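PDB 4RU4: tail spike protein gp49 from Pseudomonas phage LKA1, which probably cleaves the O-specific polysaccharide of Pseudomonas as a lyase, serving as the trimeric, calcium-binding tailspike of the phage during entry into the host cell. Local coordinates for residues A349-G353 and K354-Y358; F382-Q386 and C387-T391; A499-G503 and G504-A508. All coordinates share one frame; numbering follows the deposited sequence.

Contacts 1 and 2 sit where the chain bends between strands of the right-handed parallel beta-helix expected of a pectin lyase-like fold. Contact 1 rounds one corner of a coil and contact 2 another, one coil further on; their centres lie 12 Å apart and they touch. Backbone atoms join them, Tyr-358 N meeting Leu-383 O at 3.0 Å, and Trp-351 CZ2 packs on Leu-384 CG at 3.4 Å. Contact 3 stands apart, about 12 Å from either at nearest atoms, where strand 497-501, last of the sheet that 349-352 begins, runs into the loop before strand 510-522. Contacts 1 and 2 both reach a second subunit. The calcium site of Gly-368 and Asp-394 belongs to none.

Contact 1. Residues A349-G353 and K354-Y358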
ATOM      1  N   ALA B 349       5.495  17.103   3.634  1.00  5.27           N
ATOM      2  CA  ALA B 349       5.621  16.119   4.696  1.00  5.27           C
ATOM      3  C   ALA B 349       7.033  16.172   5.310  1.00  9.45           C
ATOM      4  O   ALA B 349       7.904  16.909   4.830  1.00  7.16           O
ATOM      5  CB  ALA B 349       5.306  14.720   4.151  1.00  5.15           C
ATOM      6  N   THR B 350       7.270  15.398   6.369  1.00  7.45           N
ATOM      7  CA  THR B 350       8.548  15.534   7.060  1.00  6.64           C
ATOM      8  C   THR B 350       9.130  14.210   7.560  1.00  7.76           C
ATOM      9  O   THR B 350       8.403  13.289   7.927  1.00  8.28           O
ATOM     10  CB  THR B 350       8.439  16.512   8.287  1.00  5.62           C
ATOM     11  OG1 THR B 350       9.745  16.761   8.836  1.00  6.45           O
ATOM     12  CG2 THR B 350       7.607  15.875   9.376  1.00  5.63           C
ATOM     13  N   TRP B 351      10.458  14.145   7.566  1.00  7.01           N
ATOM     14  CA  TRP B 351      11.201  13.065   8.196  1.00  8.75           C
ATOM     15  C   TRP B 351      11.823  13.653   9.462  1.00  9.05           C
ATOM     16  O   TRP B 351      12.609  14.590   9.367  1.00  5.75           O
ATOM     17  CB  TRP B 351      12.356  12.682   7.279  1.00  9.86           C
ATOM     18  CG  TRP B 351      12.092  11.706   6.175  1.00  6.36           C
ATOM     19  CD1 TRP B 351      11.159  10.689   6.133  1.00  8.13           C
ATOM     20  CD2 TRP B 351      12.813  11.642   4.943  1.00  5.28           C
ATOM     21  NE1 TRP B 351      11.286   9.985   4.943  1.00  5.89           N
ATOM     22  CE2 TRP B 351      12.313  10.535   4.214  1.00  6.32           C
ATOM     23  CE3 TRP B 351      13.871  12.390   4.410  1.00  7.26           C
ATOM     24  CZ2 TRP B 351      12.813  10.174   2.974  1.00  7.68           C
ATOM     25  CZ3 TRP B 351      14.380  12.023   3.172  1.00  9.65           C
ATOM     26  CH2 TRP B 351      13.845  10.928   2.467  1.00  8.76           C
ATOM     27  N   GLN B 352      11.502  13.092  10.625  1.00  5.72           N
ATOM     28  CA  GLN B 352      12.096  13.491  11.890  1.00  7.60           C
ATOM     29  C   GLN B 352      12.168  12.229  12.763  1.00  9.85           C
ATOM     30  O   GLN B 352      11.391  11.293  12.571  1.00  6.41           O
ATOM     31  CB  GLN B 352      11.208  14.542  12.591  1.00  6.41           C
ATOM     32  CG  GLN B 352      10.872  15.735  11.726  1.00  6.66           C
ATOM     33  CD  GLN B 352      10.284  16.909  12.488  1.00  8.92           C
ATOM     34  OE1 GLN B 352      10.518  17.067  13.683  1.00  8.17           O
ATOM     35  NE2 GLN B 352       9.531  17.770  11.771  1.00  7.89           N
ATOM     36  N   GLY B 353      13.056  12.210  13.751  1.00 10.02           N
ATOM     37  CA  GLY B 353      13.088  11.094  14.688  1.00  6.04           C
ATOM     38  C   GLY B 353      13.907   9.931  14.164  1.00  6.19           C
ATOM     39  O   GLY B 353      15.079  10.096  13.873  1.00  6.78           O
ATOM     40  N   LYS B 354      13.297   8.760  14.025  1.00  8.13           N
ATOM     41  CA  LYS B 354      14.040   7.543  13.644  1.00  6.25           C
ATOM     42  C   LYS B 354      13.119   6.544  12.990  1.00  6.58           C
ATOM     43  O   LYS B 354      12.040   6.299  13.506  1.00  8.52           O
ATOM     44  CB  LYS B 354      14.662   6.889  14.891  1.00  7.99           C
ATOM     45  CG  LYS B 354      15.305   5.480  14.627  1.00  6.89           C
ATOM     46  CD  LYS B 354      16.102   4.967  15.857  1.00 11.85           C
ATOM     47  CE  LYS B 354      16.549   3.508  15.712  1.00 11.64           C
ATOM     48  NZ  LYS B 354      17.256   3.060  16.983  1.00 14.66           N
ATOM     49  N   ASP B 355      13.551   5.946  11.876  1.00  7.21           N
ATOM     50  CA  ASP B 355      12.783   4.886  11.208  1.00  6.47           C
ATOM     51  C   ASP B 355      11.374   5.352  10.826  1.00  8.24           C
ATOM     52  O   ASP B 355      10.367   4.873  11.369  1.00  8.17           O
ATOM     53  CB  ASP B 355      12.737   3.601  12.064  1.00  5.49           C
ATOM     54  CG  ASP B 355      14.120   2.979  12.245  1.00 12.15           C
ATOM     55  OD1 ASP B 355      15.051   3.355  11.497  1.00  9.65           O
ATOM     56  OD2 ASP B 355      14.282   2.126  13.147  1.00 12.68           O
ATOM     57  N   ILE B 356      11.315   6.285   9.883  1.00  6.32           N
ATOM     58  CA  ILE B 356      10.052   6.867   9.428  1.00  7.55           C
ATOM     59  C   ILE B 356       9.848   6.602   7.927  1.00  6.75           C
ATOM     60  O   ILE B 356      10.786   6.718   7.147  1.00  7.93           O
ATOM     61  CB  ILE B 356      10.098   8.376   9.625  1.00 10.52           C
ATOM     62  CG1 ILE B 356      10.333   8.725  11.104  1.00 10.56           C
ATOM     63  CG2 ILE B 356       8.843   9.049   9.021  1.00  5.28           C
ATOM     64  CD1 ILE B 356       9.351   8.133  12.096  1.00  7.80           C
ATOM     65  N   SER B 357       8.625   6.250   7.510  0.74  5.62           N
ATOM     66  CA  SER B 357       8.398   5.955   6.094  0.74  4.96           C
ATOM     67  C   SER B 357       7.128   6.643   5.608  0.74  6.85           C
ATOM     68  O   SER B 357       6.178   6.826   6.396  0.74  5.57           O
ATOM     69  CB  SER B 357       8.288   4.443   5.859  0.74  7.43           C
ATOM     70  OG  SER B 357       9.284   3.734   6.592  0.74  4.95           O
ATOM     71  N   TYR B 358       7.134   7.026   4.330  1.00  4.85           N
ATOM     72  CA  TYR B 358       5.930   7.391   3.583  1.00  5.06           C
ATOM     73  C   TYR B 358       5.795   6.351   2.480  1.00  7.82           C
ATOM     74  O   TYR B 358       6.756   6.118   1.740  1.00  9.94           O
ATOM     75  CB  TYR B 358       6.074   8.804   2.980  1.00  5.99           C
ATOM     76  CG  TYR B 358       6.038   9.849   4.050  1.00  7.22           C
ATOM     77  CD1 TYR B 358       7.173  10.140   4.791  1.00  5.00           C
ATOM     78  CD2 TYR B 358       4.844  10.507   4.371  1.00  7.18           C
ATOM     79  CE1 TYR B 358       7.139  11.097   5.828  1.00  9.76           C
ATOM     80  CE2 TYR B 358       4.791  11.436   5.405  1.00  7.02           C
ATOM     81  CZ  TYR B 358       5.950  11.733   6.124  1.00  6.48           C
ATOM     82  OH  TYR B 358       5.917  12.643   7.165  1.00  6.42           O
TER
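Tyr-358 reaches back across a corner of the parallel beta-helix to meet Ala-349, Thr-350 and Trp-351. The chain leaves strand 349-352, turns through Gly-353 to Asp-355 and enters a different face of the coil, where 356-358 runs roughly antiparallel to it, at 158°.

The polar link is one hydrogen bond: Tyr-358 OH donates to Thr-350 O at 2.7 Å. Thr-350 O sits at the edge of the Tyr-358 ring and in its plane, while the hydroxyl stands 22° off the carbonyl plane. The bond ties the buried hydroxyl directly to the backbone of the facing strand. Gln-352 NE2 binds Thr-350 OG1 at 3.1 Å, nearly in its own amide plane; that OG1 also bonds Ile-373 O in the next coil.

The apolar contacts fill the inside of the bend. With CG beside its backbone N (chi1 -70°), the Tyr-358 ring extends toward strand 349-352, where Ala-349 CB touches CE2 at 3.6 Å. Trp-351 CD1 comes to the edge of the same ring, 4.1 Å from CE1, with the planes oblique. Tyr-340 of the preceding coil also meets the Tyr-358 ring, with nearly parallel planes.

Gly-353 turns the corner with phi positive, at backbone angles that belong to glycine. Just inside this turn, Ile-356 CG2 meets Trp-351 CD1 at 4.0 Å, and its CG1 lies 3.1 Å from Gln-352 O.

Contact 2. Residues F382-Q386 and C387-T391; sequences FLLDQ and CTLYT
Water 1 is gripped by two backbone groups at a corner of the parallel beta-helix, bridging Leu-384 and Cys-387: it accepts from Cys-387 N at 2.9 Å and lies 2.9 Å from Leu-384 O, to which it can donate, though other acceptors compete for its protons. It spans the bend where strand 380-385 gives way to strand 388-390, and so bridges a carbonyl and an amide too far apart to pair directly. Gln-386, at the corner, has left-handed backbone angles (phi 52°, psi 47°), which swing the chain from one face of the coil to the next.

The polar side chains here turn to other subunits of the trimer. Asp-385 OD1 bonds His-360 NE2 of the second subunit, while Gln-386 NE2 bonds Asp-385 OD2 of the third and Thr-388 OG1 bonds Arg-359 NH2 of that third subunit.

Cys-387 SG, set beside its own backbone N, leans back over the turn to 3.8 Å from Asp-385 O and packs against Tyr-358 of the preceding coil. Leu-384 and Leu-389 point into the angle from its two arms, their side chains crossing at about a right angle, and meet through one methyl each: CD1 to CD1, 4.2 Å.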
ATOM      1  N   PHE B 382      15.115   6.436   6.707  1.00  5.69           N
ATOM      2  CA  PHE B 382      14.024   7.327   6.333  1.00  7.50           C
ATOM      3  C   PHE B 382      13.707   7.072   4.868  1.00  7.53           C
ATOM      4  O   PHE B 382      14.593   7.159   4.005  1.00  7.34           O
ATOM      5  CB  PHE B 382      14.442   8.773   6.591  1.00  6.41           C
ATOM      6  CG  PHE B 382      14.850   9.005   8.010  1.00  9.61           C
ATOM      7  CD1 PHE B 382      16.162   8.751   8.427  1.00  6.01           C
ATOM      8  CD2 PHE B 382      13.906   9.404   8.957  1.00  5.95           C
ATOM      9  CE1 PHE B 382      16.539   8.928   9.784  1.00  6.96           C
ATOM     10  CE2 PHE B 382      14.281   9.581  10.310  1.00  6.09           C
ATOM     11  CZ  PHE B 382      15.595   9.353  10.706  1.00  6.67           C
ATOM     12  N   LEU B 383      12.448   6.746   4.600  1.00  5.41           N
ATOM     13  CA  LEU B 383      12.071   6.103   3.347  1.00  6.97           C
ATOM     14  C   LEU B 383      10.934   6.858   2.694  1.00  5.23           C
ATOM     15  O   LEU B 383       9.967   7.216   3.378  1.00  5.45           O
ATOM     16  CB  LEU B 383      11.627   4.661   3.632  1.00  9.05           C
ATOM     17  CG  LEU B 383      11.046   3.808   2.495  1.00 12.97           C
ATOM     18  CD1 LEU B 383      12.043   3.682   1.329  1.00 13.93           C
ATOM     19  CD2 LEU B 383      10.664   2.418   2.990  1.00 15.43           C
ATOM     20  N   LEU B 384      11.066   7.125   1.391  1.00  5.19           N
ATOM     21  CA  LEU B 384       9.933   7.506   0.539  1.00  5.42           C
ATOM     22  C   LEU B 384       9.729   6.329  -0.403  1.00  6.53           C
ATOM     23  O   LEU B 384      10.482   6.141  -1.362  1.00  6.88           O
ATOM     24  CB  LEU B 384      10.222   8.784  -0.278  1.00  7.66           C
ATOM     25  CG  LEU B 384      10.465  10.058   0.514  1.00 11.74           C
ATOM     26  CD1 LEU B 384      10.647  11.252  -0.419  1.00 15.04           C
ATOM     27  CD2 LEU B 384       9.310  10.307   1.477  1.00 15.37           C
ATOM     28  N   ASP B 385       8.701   5.540  -0.118  1.00  6.40           N
ATOM     29  CA  ASP B 385       8.487   4.272  -0.757  1.00  8.18           C
ATOM     30  C   ASP B 385       7.394   4.410  -1.813  1.00  6.17           C
ATOM     31  O   ASP B 385       6.207   4.458  -1.456  1.00  7.37           O
ATOM     32  CB  ASP B 385       8.017   3.314   0.337  1.00 14.57           C
ATOM     33  CG  ASP B 385       7.876   1.889  -0.133  1.00 25.49           C
ATOM     34  OD1 ASP B 385       7.392   1.618  -1.260  1.00 23.16           O
ATOM     35  OD2 ASP B 385       8.287   1.013   0.659  1.00 34.72           O
ATOM     36  N   GLN B 386       7.785   4.451  -3.092  1.00  6.34           N
ATOM     37  CA  GLN B 386       6.850   4.507  -4.217  1.00  7.96           C
ATOM     38  C   GLN B 386       5.836   5.646  -4.064  1.00  8.02           C
ATOM     39  O   GLN B 386       4.624   5.447  -4.269  1.00  6.90           O
ATOM     40  CB  GLN B 386       6.074   3.198  -4.365  1.00  7.68           C
ATOM     41  CG  GLN B 386       6.903   1.919  -4.366  1.00 13.19           C
ATOM     42  CD  GLN B 386       7.797   1.749  -5.587  1.00 23.39           C
ATOM     43  OE1 GLN B 386       8.902   1.194  -5.484  1.00 34.72           O
ATOM     44  NE2 GLN B 386       7.323   2.186  -6.748  1.00 21.20           N
ATOM     45  N   CYS B 387       6.322   6.830  -3.713  1.00  8.11           N
ATOM     46  CA  CYS B 387       5.441   7.983  -3.607  1.00  8.15           C
ATOM     47  C   CYS B 387       5.333   8.768  -4.910  1.00  9.85           C
ATOM     48  O   CYS B 387       6.241   8.765  -5.750  1.00  9.79           O
ATOM     49  CB  CYS B 387       5.892   8.909  -2.476  1.00 10.05           C
ATOM     50  SG  CYS B 387       5.709   8.126  -0.815  1.00  7.76           S
ATOM     51  N   THR B 388       4.215   9.465  -5.050  1.00  5.61           N
ATOM     52  CA  THR B 388       4.013  10.361  -6.171  1.00  8.32           C
ATOM     53  C   THR B 388       4.170  11.775  -5.617  1.00 10.48           C
ATOM     54  O   THR B 388       3.433  12.173  -4.705  1.00 10.47           O
ATOM     55  CB  THR B 388       2.609  10.149  -6.747  1.00  9.56           C
ATOM     56  OG1 THR B 388       2.513   8.825  -7.284  1.00 13.84           O
ATOM     57  CG2 THR B 388       2.302  11.208  -7.829  1.00  9.92           C
ATOM     58  N   LEU B 389       5.167  12.511  -6.112  1.00  8.39           N
ATOM     59  CA  LEU B 389       5.517  13.809  -5.535  1.00  7.79           C
ATOM     60  C   LEU B 389       5.318  14.907  -6.590  1.00  9.55           C
ATOM     61  O   LEU B 389       5.669  14.717  -7.761  1.00  9.87           O
ATOM     62  CB  LEU B 389       6.976  13.812  -5.060  1.00  8.58           C
ATOM     63  CG  LEU B 389       7.402  12.637  -4.175  1.00  9.41           C
ATOM     64  CD1 LEU B 389       8.909  12.713  -3.951  1.00  9.62           C
ATOM     65  CD2 LEU B 389       6.663  12.664  -2.838  1.00  8.13           C
ATOM     66  N   TYR B 390       4.744  16.045  -6.206  0.55  6.77           N
ATOM     67  CA  TYR B 390       4.588  17.155  -7.161  0.55  6.64           C
ATOM     68  C   TYR B 390       4.868  18.491  -6.516  0.55  8.65           C
ATOM     69  O   TYR B 390       4.301  18.805  -5.468  0.55  7.40           O
ATOM     70  CB  TYR B 390       3.174  17.191  -7.772  0.55  7.84           C
ATOM     71  CG  TYR B 390       2.924  18.348  -8.743  0.55 10.05           C
ATOM     72  CD1 TYR B 390       3.888  18.740  -9.676  0.55  8.93           C
ATOM     73  CD2 TYR B 390       1.715  19.049  -8.728  0.55 12.68           C
ATOM     74  CE1 TYR B 390       3.650  19.788 -10.561  0.55  5.49           C
ATOM     75  CE2 TYR B 390       1.476  20.087  -9.608  0.55  8.26           C
ATOM     76  CZ  TYR B 390       2.449  20.456 -10.514  0.55 10.54           C
ATOM     77  OH  TYR B 390       2.214  21.495 -11.391  0.55 13.37           O
ATOM     78  N   THR B 391       5.716  19.288  -7.156  1.00  6.78           N
ATOM     79  CA  THR B 391       5.905  20.665  -6.718  1.00  8.41           C
ATOM     80  C   THR B 391       5.719  21.647  -7.871  1.00  9.07           C
ATOM     81  O   THR B 391       6.154  21.391  -9.005  1.00  8.68           O
ATOM     82  CB  THR B 391       7.244  20.958  -5.997  1.00  8.64           C
ATOM     83  OG1 THR B 391       7.338  22.369  -5.773  1.00  8.94           O
ATOM     84  CG2 THR B 391       8.416  20.532  -6.827  1.00  8.22           C
TER
HETATM   85  O   HOH W   1       9.156   7.242  -3.703  1.00 11.84           O

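Contact 3. Residues A499-G503 and G504-A508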
ATOM      1  N   ALA B 499      25.829  14.080  -8.664  1.00  8.53           N
ATOM      2  CA  ALA B 499      25.996  14.305  -7.251  1.00  8.49           C
ATOM      3  C   ALA B 499      27.133  15.267  -6.964  1.00 13.71           C
ATOM      4  O   ALA B 499      28.288  14.975  -7.252  1.00 16.72           O
ATOM      5  CB  ALA B 499      26.231  12.960  -6.532  1.00  9.66           C
ATOM      6  N   SER B 500      26.803  16.439  -6.440  0.55 10.13           N
ATOM      7  CA  SER B 500      27.822  17.275  -5.842  0.55 13.50           C
ATOM      8  C   SER B 500      28.071  16.681  -4.472  0.55 14.33           C
ATOM      9  O   SER B 500      27.138  16.486  -3.695  0.55 11.90           O
ATOM     10  CB  SER B 500      27.351  18.729  -5.730  0.55 13.07           C
ATOM     11  OG  SER B 500      27.332  19.322  -7.011  0.55 13.46           O
ATOM     12  N   ALA B 501      29.325  16.358  -4.187  1.00 14.98           N
ATOM     13  CA  ALA B 501      29.649  15.685  -2.930  1.00 14.22           C
ATOM     14  C   ALA B 501      30.893  16.282  -2.301  1.00 16.16           C
ATOM     15  O   ALA B 501      31.959  16.293  -2.934  1.00 16.22           O
ATOM     16  CB  ALA B 501      29.862  14.191  -3.154  1.00 11.47           C
ATOM     17  N   ALA B 502      30.767  16.748  -1.061  1.00 13.82           N
ATOM     18  CA  ALA B 502      31.898  17.363  -0.372  1.00 13.36           C
ATOM     19  C   ALA B 502      32.468  16.441   0.715  1.00 13.21           C
ATOM     20  O   ALA B 502      31.747  15.618   1.293  1.00 11.96           O
ATOM     21  CB  ALA B 502      31.499  18.701   0.207  1.00 13.86           C
ATOM     22  N   GLY B 503      33.761  16.588   0.992  1.00 12.37           N
ATOM     23  CA  GLY B 503      34.386  15.870   2.097  1.00 16.25           C
ATOM     24  C   GLY B 503      34.174  14.364   2.070  1.00 12.53           C
ATOM     25  O   GLY B 503      34.424  13.711   1.050  1.00  9.94           O
ATOM     26  N   GLY B 504      33.692  13.804   3.181  1.00  9.82           N
ATOM     27  CA  GLY B 504      33.513  12.359   3.252  1.00  8.89           C
ATOM     28  C   GLY B 504      32.466  11.794   2.301  1.00  8.55           C
ATOM     29  O   GLY B 504      32.502  10.608   1.979  1.00  9.85           O
ATOM     30  N   PHE B 505      31.534  12.633   1.842  1.00 10.82           N
ATOM     31  CA  PHE B 505      30.613  12.212   0.788  1.00  7.36           C
ATOM     32  C   PHE B 505      31.384  11.944  -0.489  1.00 11.65           C
ATOM     33  O   PHE B 505      31.038  11.031  -1.239  1.00 10.52           O
ATOM     34  CB  PHE B 505      29.550  13.276   0.489  1.00 10.14           C
ATOM     35  CG  PHE B 505      28.494  13.422   1.568  1.00  8.22           C
ATOM     36  CD1 PHE B 505      27.627  12.368   1.863  1.00  9.85           C
ATOM     37  CD2 PHE B 505      28.353  14.615   2.263  1.00  9.97           C
ATOM     38  CE1 PHE B 505      26.650  12.496   2.827  1.00  9.23           C
ATOM     39  CE2 PHE B 505      27.358  14.774   3.230  1.00  8.81           C
ATOM     40  CZ  PHE B 505      26.512  13.707   3.523  1.00  9.29           C
ATOM     41  N   ALA B 506      32.407  12.755  -0.755  1.00 12.85           N
ATOM     42  CA  ALA B 506      33.172  12.615  -2.003  1.00 12.78           C
ATOM     43  C   ALA B 506      33.957  11.301  -2.046  1.00 11.96           C
ATOM     44  O   ALA B 506      34.191  10.766  -3.115  1.00 12.14           O
ATOM     45  CB  ALA B 506      34.118  13.819  -2.223  1.00 12.70           C
ATOM     46  N   SER B 507      34.327  10.777  -0.877  1.00 12.39           N
ATOM     47  CA  SER B 507      35.133   9.564  -0.810  1.00 14.28           C
ATOM     48  C   SER B 507      34.320   8.310  -0.478  1.00 13.79           C
ATOM     49  O   SER B 507      34.877   7.243  -0.257  1.00 14.29           O
ATOM     50  CB  SER B 507      36.289   9.745   0.184  1.00 11.66           C
ATOM     51  OG  SER B 507      35.813  10.213   1.431  1.00 12.45           O
ATOM     52  N   ALA B 508      32.999   8.451  -0.426  1.00 10.94           N
ATOM     53  CA  ALA B 508      32.108   7.327  -0.117  1.00  9.38           C
ATOM     54  C   ALA B 508      32.099   6.300  -1.245  1.00  8.56           C
ATOM     55  O   ALA B 508      32.346   6.655  -2.396  1.00 12.87           O
ATOM     56  CB  ALA B 508      30.688   7.857   0.090  1.00 11.55           C
TER
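The end of strand 497-501, the last in a parallel sheet of the beta-helix, carries this contact: the chain rounds Gly-503 and coils through a short helix-like turn, 504-506, in the loop leading to strand 510-522. Ala-501 meets the turn with its methyl, CB standing 3.8 Å from Phe-505 CB and 4.4 Å from Ala-506 CB. The Ala-506 methyl sits close to backbone oxygen as well, 3.4 Å from Ala-501 O.

Two backbone bonds tie the strand end to the turn, and both are bent. Phe-505 N donates weakly to Ala-502 O at 3.0 Å; Ala-506 N reaches Gly-503 O at 2.9 Å, from well above the carbonyl plane rather than along a lone pair. Gly-503 makes the bend at positive phi (53°), which favours glycine. A type I turn from Phe-505 to Ala-508 overlaps the end of the helix-like turn, on the way to strand 510-522.

Phe-505 is the buried residue of the contact. Its ring leads away from 499-503 and packs on Leu-472 and Ile-474 and on Pro-481, so it lies between its own loop and strand 468-474. Because CG lies beside the backbone N (chi1 -72°), one ring edge stays near the strand end, with CD2 3.7 Å from Ala-502 O.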